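Local coordinates for lysosome-associated membrane glycoprotein 1 (Mus musculus, PDB 5GV0), which probably helps build the glycoprotein lining of the lysosomal membrane, assembling with itself or with related membrane proteins, at residues 5-10 with 60-65; 41-46 with 67-72. All coordinates share one frame; numbering follows the deposited sequence.

Contact 1 (5-10 with 60-65); sequences SKYNVT and LKVENK. With NAG (2-acetamido-2-deoxy-beta-D-glucopyranose), chain E.
Y7 reaches across from strand 5-10 and lays one face of its ring against L60, on strand 60-64. Starting at its CB, the first atoms met are the two methyls of L60, CD1 at 4.1 Å and CD2 at about the same distance. At the root of the ring, CG of Y7 comes to 3.9 Å from CD2 of L60. CD1 of Y7 lies 4.0 Å from each L60 methyl, while CD2 of Y7 is at the limit of contact with L60 CD2. That last methyl makes a CH-pi contact: L60 CD2 lies 4.1 Å from the centroid of the Y7 ring and 20° off its normal, so it sits over the face but displaced toward the rim. Farther out the partner changes. CE1 of Y7 touches CG1 of V62 at 3.6 Å, in an oblique approach, and CZ and OH pass the same methyl more loosely. The ring points this way because CG of Y7 is anti to its own carbonyl carbon (chi1 -53°), which sends the ring along the line of L60 and V62.

Two residues on, V9 meets the same leucine: its CG2 packs on CD1 of L60 at 3.8 Å. The leucine fork is thus shared, CD1 serving V9 as well as CB and CD1 of Y7, CD2 lying over the ring face. L17 and M21 of strand 14-30, the sheet neighbour of 5-10, also touch L60. K61 turns away, and its NZ gives a weak hydrogen bond to O7 of a protein-linked NAG.

The strand axes pass 9.0 Å apart at 132°, and the strands belong to different sheets. This is face-to-face packing of two beta sheets, consistent with the beta-prism fold of LAMP-family luminal domains.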
ATOM      1  N   SER A   5      -9.636  -2.469  -5.822  1.00 10.84           N
ATOM      2  CA  SER A   5      -8.917  -2.833  -7.033  1.00 11.33           C
ATOM      3  C   SER A   5      -8.108  -4.087  -6.790  1.00 11.11           C
ATOM      4  O   SER A   5      -7.666  -4.342  -5.662  1.00 12.33           O
ATOM      5  CB  SER A   5      -7.999  -1.699  -7.485  1.00 18.14           C
ATOM      6  OG  SER A   5      -8.751  -0.525  -7.733  1.00 30.15           O
ATOM      7  N   LYS A   6      -7.904  -4.862  -7.845  1.00 14.63           N
ATOM      8  CA  LYS A   6      -7.162  -6.105  -7.747  1.00 12.05           C
ATOM      9  C   LYS A   6      -5.779  -5.963  -8.356  1.00 12.22           C
ATOM     10  O   LYS A   6      -5.575  -5.267  -9.357  1.00 15.08           O
ATOM     11  CB  LYS A   6      -7.947  -7.236  -8.417  1.00 14.30           C
ATOM     12  CG  LYS A   6      -9.315  -7.444  -7.774  1.00 26.63           C
ATOM     13  CD  LYS A   6     -10.011  -8.702  -8.263  1.00 39.73           C
ATOM     14  CE  LYS A   6     -11.411  -8.801  -7.671  1.00 34.44           C
ATOM     15  NZ  LYS A   6     -11.394  -8.668  -6.188  1.00 36.05           N
ATOM     16  N   TYR A   7      -4.817  -6.622  -7.726  1.00  9.68           N
ATOM     17  CA  TYR A   7      -3.423  -6.556  -8.147  1.00 12.23           C
ATOM     18  C   TYR A   7      -2.789  -7.937  -8.121  1.00 10.41           C
ATOM     19  O   TYR A   7      -3.031  -8.720  -7.205  1.00 11.64           O
ATOM     20  CB  TYR A   7      -2.629  -5.612  -7.239  1.00 13.08           C
ATOM     21  CG  TYR A   7      -3.232  -4.230  -7.077  1.00 12.12           C
ATOM     22  CD1 TYR A   7      -2.923  -3.214  -7.969  1.00 16.05           C
ATOM     23  CD2 TYR A   7      -4.090  -3.942  -6.028  1.00 12.65           C
ATOM     24  CE1 TYR A   7      -3.462  -1.944  -7.825  1.00 14.87           C
ATOM     25  CE2 TYR A   7      -4.632  -2.681  -5.875  1.00 13.85           C
ATOM     26  CZ  TYR A   7      -4.312  -1.689  -6.776  1.00 15.58           C
ATOM     27  OH  TYR A   7      -4.847  -0.427  -6.622  1.00 15.32           O
ATOM     28  N   ASN A   8      -1.961  -8.212  -9.121  1.00 12.41           N
ATOM     29  CA  ASN A   8      -1.209  -9.458  -9.215  1.00 13.85           C
ATOM     30  C   ASN A   8       0.204  -9.098  -9.652  1.00 14.11           C
ATOM     31  O   ASN A   8       0.381  -8.485 -10.696  1.00 14.82           O
ATOM     32  CB  ASN A   8      -1.882 -10.419 -10.202  1.00 17.53           C
ATOM     33  CG  ASN A   8      -1.051 -11.652 -10.500  1.00 31.08           C
ATOM     34  OD1 ASN A   8      -0.478 -12.266  -9.605  1.00 33.43           O
ATOM     35  ND2 ASN A   8      -0.996 -12.026 -11.771  1.00 43.54           N
ATOM     36  N   VAL A   9       1.198  -9.425  -8.834  1.00 10.89           N
ATOM     37  CA  VAL A   9       2.590  -9.204  -9.210  1.00 11.40           C
ATOM     38  C   VAL A   9       3.248 -10.559  -9.423  1.00 12.34           C
ATOM     39  O   VAL A   9       3.253 -11.401  -8.525  1.00 11.52           O
ATOM     40  CB  VAL A   9       3.354  -8.392  -8.140  1.00 12.74           C
ATOM     41  CG1 VAL A   9       4.821  -8.221  -8.526  1.00 13.87           C
ATOM     42  CG2 VAL A   9       2.694  -7.034  -7.930  1.00 12.09           C
ATOM     43  N   THR A  10       3.770 -10.778 -10.627  1.00 11.55           N
ATOM     44  CA  THR A  10       4.436 -12.031 -10.961  1.00 12.49           C
ATOM     45  C   THR A  10       5.851 -11.779 -11.462  1.00 12.65           C
ATOM     46  O   THR A  10       6.091 -10.819 -12.202  1.00 16.34           O
ATOM     47  CB  THR A  10       3.645 -12.816 -12.028  1.00 17.24           C
ATOM     48  OG1 THR A  10       2.325 -13.086 -11.550  1.00 28.18           O
ATOM     49  CG2 THR A  10       4.325 -14.144 -12.338  1.00 19.49           C
ATOM     50  N   LEU A  60       4.824  -3.091  -4.979  1.00 10.57           N
ATOM     51  CA  LEU A  60       3.681  -2.774  -5.825  1.00  8.71           C
ATOM     52  C   LEU A  60       3.656  -1.272  -6.048  1.00 11.54           C
ATOM     53  O   LEU A  60       3.647  -0.509  -5.080  1.00 12.42           O
ATOM     54  CB  LEU A  60       2.379  -3.239  -5.180  1.00 10.38           C
ATOM     55  CG  LEU A  60       1.101  -2.897  -5.955  1.00 11.65           C
ATOM     56  CD1 LEU A  60       0.999  -3.722  -7.234  1.00 12.19           C
ATOM     57  CD2 LEU A  60      -0.120  -3.099  -5.080  1.00 16.46           C
ATOM     58  N   LYS A  61       3.657  -0.846  -7.308  1.00 11.29           N
ATOM     59  CA  LYS A  61       3.600   0.572  -7.634  1.00 10.34           C
ATOM     60  C   LYS A  61       2.325   0.896  -8.396  1.00 12.45           C
ATOM     61  O   LYS A  61       2.007   0.258  -9.396  1.00 13.71           O
ATOM     62  CB  LYS A  61       4.820   1.000  -8.445  1.00 10.19           C
ATOM     63  CG  LYS A  61       4.884   2.497  -8.702  1.00 16.06           C
ATOM     64  CD  LYS A  61       6.068   2.874  -9.568  1.00 19.08           C
ATOM     65  CE  LYS A  61       7.393   2.648  -8.864  1.00 24.34           C
ATOM     66  NZ  LYS A  61       8.512   3.232  -9.662  1.00 27.32           N
ATOM     67  N   VAL A  62       1.590   1.884  -7.899  1.00 10.24           N
ATOM     68  CA  VAL A  62       0.361   2.328  -8.530  1.00 11.07           C
ATOM     69  C   VAL A  62       0.508   3.806  -8.874  1.00 11.69           C
ATOM     70  O   VAL A  62       0.814   4.634  -8.011  1.00 13.81           O
ATOM     71  CB  VAL A  62      -0.875   2.071  -7.628  1.00 16.93           C
ATOM     72  CG1 VAL A  62      -1.009   0.579  -7.355  1.00 18.97           C
ATOM     73  CG2 VAL A  62      -0.772   2.815  -6.309  1.00 20.75           C
ATOM     74  N   GLU A  63       0.316   4.145 -10.140  1.00 13.43           N
ATOM     75  CA  GLU A  63       0.654   5.492 -10.561  1.00 14.83           C
ATOM     76  C   GLU A  63      -0.250   6.059 -11.642  1.00 16.40           C
ATOM     77  O   GLU A  63      -0.954   5.334 -12.350  1.00 15.57           O
ATOM     78  CB  GLU A  63       2.106   5.536 -11.039  1.00 18.61           C
ATOM     79  CG  GLU A  63       2.422   4.611 -12.204  1.00 20.28           C
ATOM     80  CD  GLU A  63       3.914   4.507 -12.466  1.00 21.36           C
ATOM     81  OE1 GLU A  63       4.612   5.545 -12.412  1.00 26.17           O
ATOM     82  OE2 GLU A  63       4.397   3.387 -12.717  1.00 15.20           O
ATOM     83  N   ASN A  64      -0.218   7.381 -11.736  1.00 16.35           N
ATOM     84  CA  ASN A  64      -0.811   8.107 -12.842  1.00 19.47           C
ATOM     85  C   ASN A  64       0.090   9.293 -13.170  1.00 21.41           C
ATOM     86  O   ASN A  64       1.240   9.339 -12.730  1.00 21.32           O
ATOM     87  CB  ASN A  64      -2.237   8.548 -12.510  1.00 19.42           C
ATOM     88  CG  ASN A  64      -2.321   9.371 -11.243  1.00 19.39           C
ATOM     89  OD1 ASN A  64      -1.524  10.279 -11.017  1.00 21.60           O
ATOM     90  ND2 ASN A  64      -3.301   9.056 -10.404  1.00 28.39           N
ATOM     91  N   LYS A  65      -0.429  10.251 -13.932  1.00 25.92           N
ATOM     92  CA  LYS A  65       0.381  11.366 -14.413  1.00 31.32           C
ATOM     93  C   LYS A  65       0.944  12.240 -13.288  1.00 26.23           C
ATOM     94  O   LYS A  65       2.042  12.781 -13.407  1.00 31.94           O
ATOM     95  CB  LYS A  65      -0.445  12.226 -15.375  1.00 34.55           C
ATOM     96  CG  LYS A  65       0.358  13.283 -16.117  1.00 43.66           C
ATOM     97  CD  LYS A  65      -0.507  14.026 -17.124  1.00 49.03           C
ATOM     98  CE  LYS A  65      -1.584  14.850 -16.435  1.00 48.57           C
ATOM     99  NZ  LYS A  65      -1.001  15.935 -15.596  1.00 57.63           N
TER
HETATM  100  C1  NAG E 404      10.124   9.049  -7.378  1.00 18.85           C
HETATM  101  C2  NAG E 404      10.134   7.549  -7.669  1.00 19.74           C
HETATM  102  C3  NAG E 404      11.564   7.014  -7.653  1.00 24.39           C
HETATM  103  C4  NAG E 404      12.453   7.838  -8.577  1.00 37.13           C
HETATM  104  C5  NAG E 404      12.338   9.317  -8.227  1.00 26.92           C
HETATM  105  C6  NAG E 404      13.114  10.208  -9.169  1.00 35.64           C
HETATM  106  C7  NAG E 404       8.220   6.139  -7.040  1.00 23.98           C
HETATM  107  C8  NAG E 404       7.486   5.487  -5.908  1.00 23.44           C
HETATM  108  N2  NAG E 404       9.310   6.837  -6.705  1.00 19.87           N
HETATM  109  O3  NAG E 404      11.556   5.660  -8.085  1.00 26.66           O
HETATM  110  O4  NAG E 404      13.809   7.429  -8.439  1.00 37.28           O
HETATM  111  O5  NAG E 404      10.965   9.721  -8.307  1.00 24.46           O
HETATM  112  O6  NAG E 404      12.512  10.249 -10.456  1.00 47.24           O
HETATM  113  O7  NAG E 404       7.846   6.033  -8.204  1.00 27.32           O

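Contact 2 (41-46 with 67-72); sequences FNISPN and RALELQ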
ATOM      1  N   PHE A  41      -6.831  11.566  -1.711  1.00 12.11           N
ATOM      2  CA  PHE A  41      -6.650  11.114  -3.080  1.00 13.54           C
ATOM      3  C   PHE A  41      -6.821   9.608  -3.112  1.00 14.96           C
ATOM      4  O   PHE A  41      -5.976   8.869  -2.597  1.00 13.17           O
ATOM      5  CB  PHE A  41      -5.276  11.516  -3.609  1.00 14.93           C
ATOM      6  CG  PHE A  41      -5.083  12.995  -3.709  1.00 17.33           C
ATOM      7  CD1 PHE A  41      -5.500  13.683  -4.836  1.00 25.10           C
ATOM      8  CD2 PHE A  41      -4.496  13.703  -2.676  1.00 15.17           C
ATOM      9  CE1 PHE A  41      -5.330  15.050  -4.928  1.00 22.61           C
ATOM     10  CE2 PHE A  41      -4.327  15.072  -2.769  1.00 18.79           C
ATOM     11  CZ  PHE A  41      -4.749  15.740  -3.897  1.00 19.34           C
ATOM     12  N   ASN A  42      -7.923   9.150  -3.692  1.00 13.26           N
ATOM     13  CA  ASN A  42      -8.160   7.721  -3.791  1.00 12.23           C
ATOM     14  C   ASN A  42      -7.253   7.089  -4.830  1.00 14.57           C
ATOM     15  O   ASN A  42      -7.034   7.648  -5.903  1.00 16.72           O
ATOM     16  CB  ASN A  42      -9.621   7.433  -4.139  1.00 14.54           C
ATOM     17  CG  ASN A  42     -10.565   7.743  -2.999  1.00 17.11           C
ATOM     18  OD1 ASN A  42     -10.139   7.928  -1.862  1.00 19.67           O
ATOM     19  ND2 ASN A  42     -11.858   7.782  -3.294  1.00 19.33           N
ATOM     20  N   ILE A  43      -6.718   5.924  -4.505  1.00 11.98           N
ATOM     21  CA  ILE A  43      -6.053   5.120  -5.510  1.00 12.88           C
ATOM     22  C   ILE A  43      -7.142   4.621  -6.440  1.00 15.23           C
ATOM     23  O   ILE A  43      -8.124   4.018  -6.008  1.00 15.31           O
ATOM     24  CB  ILE A  43      -5.282   3.964  -4.895  1.00 10.89           C
ATOM     25  CG1 ILE A  43      -4.188   4.491  -3.965  1.00 22.70           C
ATOM     26  CG2 ILE A  43      -4.693   3.091  -5.997  1.00 13.29           C
ATOM     27  CD1 ILE A  43      -3.340   5.589  -4.563  1.00 23.06           C
ATOM     28  N   SER A  44      -6.979   4.921  -7.719  1.00 17.19           N
ATOM     29  CA  SER A  44      -8.012   4.670  -8.704  1.00 20.61           C
ATOM     30  C   SER A  44      -7.814   3.328  -9.386  1.00 20.40           C
ATOM     31  O   SER A  44      -6.686   2.895  -9.591  1.00 15.44           O
ATOM     32  CB  SER A  44      -8.020   5.789  -9.742  1.00 21.04           C
ATOM     33  OG  SER A  44      -8.900   5.484 -10.805  1.00 26.45           O
ATOM     34  N   PRO A  45      -8.920   2.671  -9.753  1.00 26.70           N
ATOM     35  CA  PRO A  45      -8.847   1.467 -10.584  1.00 27.13           C
ATOM     36  C   PRO A  45      -8.141   1.766 -11.910  1.00 22.20           C
ATOM     37  O   PRO A  45      -7.543   0.878 -12.521  1.00 25.08           O
ATOM     38  CB  PRO A  45     -10.324   1.102 -10.798  1.00 24.41           C
ATOM     39  CG  PRO A  45     -11.075   2.368 -10.536  1.00 37.34           C
ATOM     40  CD  PRO A  45     -10.311   3.052  -9.452  1.00 27.92           C
ATOM     41  N   ASN A  46      -8.194   3.031 -12.315  1.00 18.04           N
ATOM     42  CA  ASN A  46      -7.600   3.506 -13.560  1.00 17.27           C
ATOM     43  C   ASN A  46      -6.086   3.611 -13.530  1.00 18.47           C
ATOM     44  O   ASN A  46      -5.448   3.723 -14.573  1.00 18.66           O
ATOM     45  CB  ASN A  46      -8.170   4.875 -13.917  1.00 19.79           C
ATOM     46  CG  ASN A  46      -9.668   4.845 -14.100  1.00 23.55           C
ATOM     47  OD1 ASN A  46     -10.231   3.824 -14.492  1.00 26.11           O
ATOM     48  ND2 ASN A  46     -10.325   5.961 -13.811  1.00 29.97           N
ATOM     49  N   ARG A  67       1.110  11.323  -9.817  1.00 17.89           N
ATOM     50  CA  ARG A  67       1.322  10.628  -8.555  1.00 16.68           C
ATOM     51  C   ARG A  67       1.837   9.215  -8.758  1.00 14.88           C
ATOM     52  O   ARG A  67       1.367   8.500  -9.640  1.00 16.79           O
ATOM     53  CB  ARG A  67       0.011  10.590  -7.770  1.00 16.88           C
ATOM     54  CG  ARG A  67       0.098   9.985  -6.383  1.00 29.79           C
ATOM     55  CD  ARG A  67      -1.145   9.158  -6.099  1.00 45.11           C
ATOM     56  NE  ARG A  67      -1.058   7.852  -6.736  1.00 38.42           N
ATOM     57  CZ  ARG A  67      -2.074   7.222  -7.320  1.00 32.75           C
ATOM     58  NH1 ARG A  67      -3.283   7.773  -7.363  1.00 31.26           N
ATOM     59  NH2 ARG A  67      -1.871   6.033  -7.864  1.00 20.77           N
ATOM     60  N   ALA A  68       2.803   8.815  -7.938  1.00 14.28           N
ATOM     61  CA  ALA A  68       3.244   7.432  -7.909  1.00 11.94           C
ATOM     62  C   ALA A  68       3.347   6.966  -6.471  1.00 11.99           C
ATOM     63  O   ALA A  68       4.031   7.590  -5.655  1.00 14.54           O
ATOM     64  CB  ALA A  68       4.582   7.272  -8.627  1.00 15.41           C
ATOM     65  N   LEU A  69       2.648   5.881  -6.166  1.00 10.80           N
ATOM     66  CA  LEU A  69       2.670   5.280  -4.839  1.00 10.54           C
ATOM     67  C   LEU A  69       3.294   3.905  -4.904  1.00 11.17           C
ATOM     68  O   LEU A  69       2.825   3.063  -5.668  1.00 10.66           O
ATOM     69  CB  LEU A  69       1.255   5.165  -4.276  1.00 10.27           C
ATOM     70  CG  LEU A  69       1.131   4.354  -2.977  1.00 11.37           C
ATOM     71  CD1 LEU A  69       1.745   5.108  -1.805  1.00 12.79           C
ATOM     72  CD2 LEU A  69      -0.332   4.009  -2.689  1.00 16.15           C
ATOM     73  N   GLU A  70       4.325   3.661  -4.098  1.00  9.10           N
ATOM     74  CA  GLU A  70       4.906   2.320  -4.039  1.00 10.20           C
ATOM     75  C   GLU A  70       4.783   1.753  -2.641  1.00 10.42           C
ATOM     76  O   GLU A  70       5.147   2.395  -1.648  1.00 11.15           O
ATOM     77  CB  GLU A  70       6.371   2.304  -4.472  1.00 10.53           C
ATOM     78  CG  GLU A  70       6.953   0.874  -4.512  1.00 12.25           C
ATOM     79  CD  GLU A  70       8.362   0.833  -5.054  1.00 15.83           C
ATOM     80  OE1 GLU A  70       9.279   1.286  -4.344  1.00 18.79           O
ATOM     81  OE2 GLU A  70       8.550   0.352  -6.193  1.00 18.96           O
ATOM     82  N   LEU A  71       4.252   0.543  -2.577  1.00  9.71           N
ATOM     83  CA  LEU A  71       4.170  -0.215  -1.341  1.00  8.48           C
ATOM     84  C   LEU A  71       5.291  -1.227  -1.344  1.00 10.52           C
ATOM     85  O   LEU A  71       5.525  -1.910  -2.351  1.00 11.98           O
ATOM     86  CB  LEU A  71       2.827  -0.922  -1.217  1.00 10.85           C
ATOM     87  CG  LEU A  71       1.591  -0.052  -1.379  1.00 13.24           C
ATOM     88  CD1 LEU A  71       0.343  -0.899  -1.208  1.00 17.17           C
ATOM     89  CD2 LEU A  71       1.623   1.093  -0.382  1.00 14.35           C
ATOM     90  N   GLN A  72       5.996  -1.327  -0.227  1.00  9.64           N
ATOM     91  CA  GLN A  72       7.074  -2.293  -0.097  1.00 11.57           C
ATOM     92  C   GLN A  72       6.730  -3.274   1.002  1.00 10.34           C
ATOM     93  O   GLN A  72       6.376  -2.877   2.108  1.00 10.92           O
ATOM     94  CB  GLN A  72       8.402  -1.588   0.197  1.00 10.95           C
ATOM     95  CG  GLN A  72       8.753  -0.535  -0.833  1.00 14.91           C
ATOM     96  CD  GLN A  72      10.229  -0.202  -0.876  1.00 22.20           C
ATOM     97  OE1 GLN A  72      10.974  -0.490   0.058  1.00 24.33           O
ATOM     98  NE2 GLN A  72      10.663   0.405  -1.975  1.00 24.81           N
TER
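Segment 41-46 finishes a strand at N42 and then runs on as loop, while 67-72 is strand throughout; their closest CA atoms, those of I43 and L69, are 8.8 Å apart, so side chains make the contact. I43 and R67 carry most of it. CD1 of I43 rests over the centre of the R67 guanidinium, 3.4 Å from CZ, with that methyl lying over one flat face. The R67 chain is bent at chi2 and chi3 (-142° and 79°), and the bends turn the guanidinium face toward the I43 methyl. The same CD1 also meets CD2 of L69 at 3.9 Å. In the loop beyond, N46 N donates to S44 OG at 3.0 Å, closing an ST turn.

The polar rim of R67 finds partners outside the pair: NH2 forms a salt bridge with D47 and a hydrogen bond to V62 O. A buried arginine thus shows its flat carbon-nitrogen face to a methyl while NH2 is held by two oxygens, which limits the rotation of the group. D47 probably balances the arginine's charge, and its carboxylate also accepts from S44 N.

From the N terminus, the chain enters contact 1 with strand 5-10, passes through the long strand 14-30 and reaches 41-46, which opens contact 2. It then returns through strand 48-52 to 60-65, closing the first loop across 49 residues, and turns directly into 67-72, closing the second across 20. The two loops therefore cross rather than nest. Contact 1 joins strand 5-11 of the mixed sheet to 57-64; contact 2 joins the end of 36-42, of that same mixed sheet, to 67-76. Strands 57-64 and 67-76 are sheet neighbours, with probable backbone hydrogen bonds L60 O to L71 N and V62 N to L69 O, both 2.8 Å. Between the two first segments, Y7 OH packs on I43 CG2.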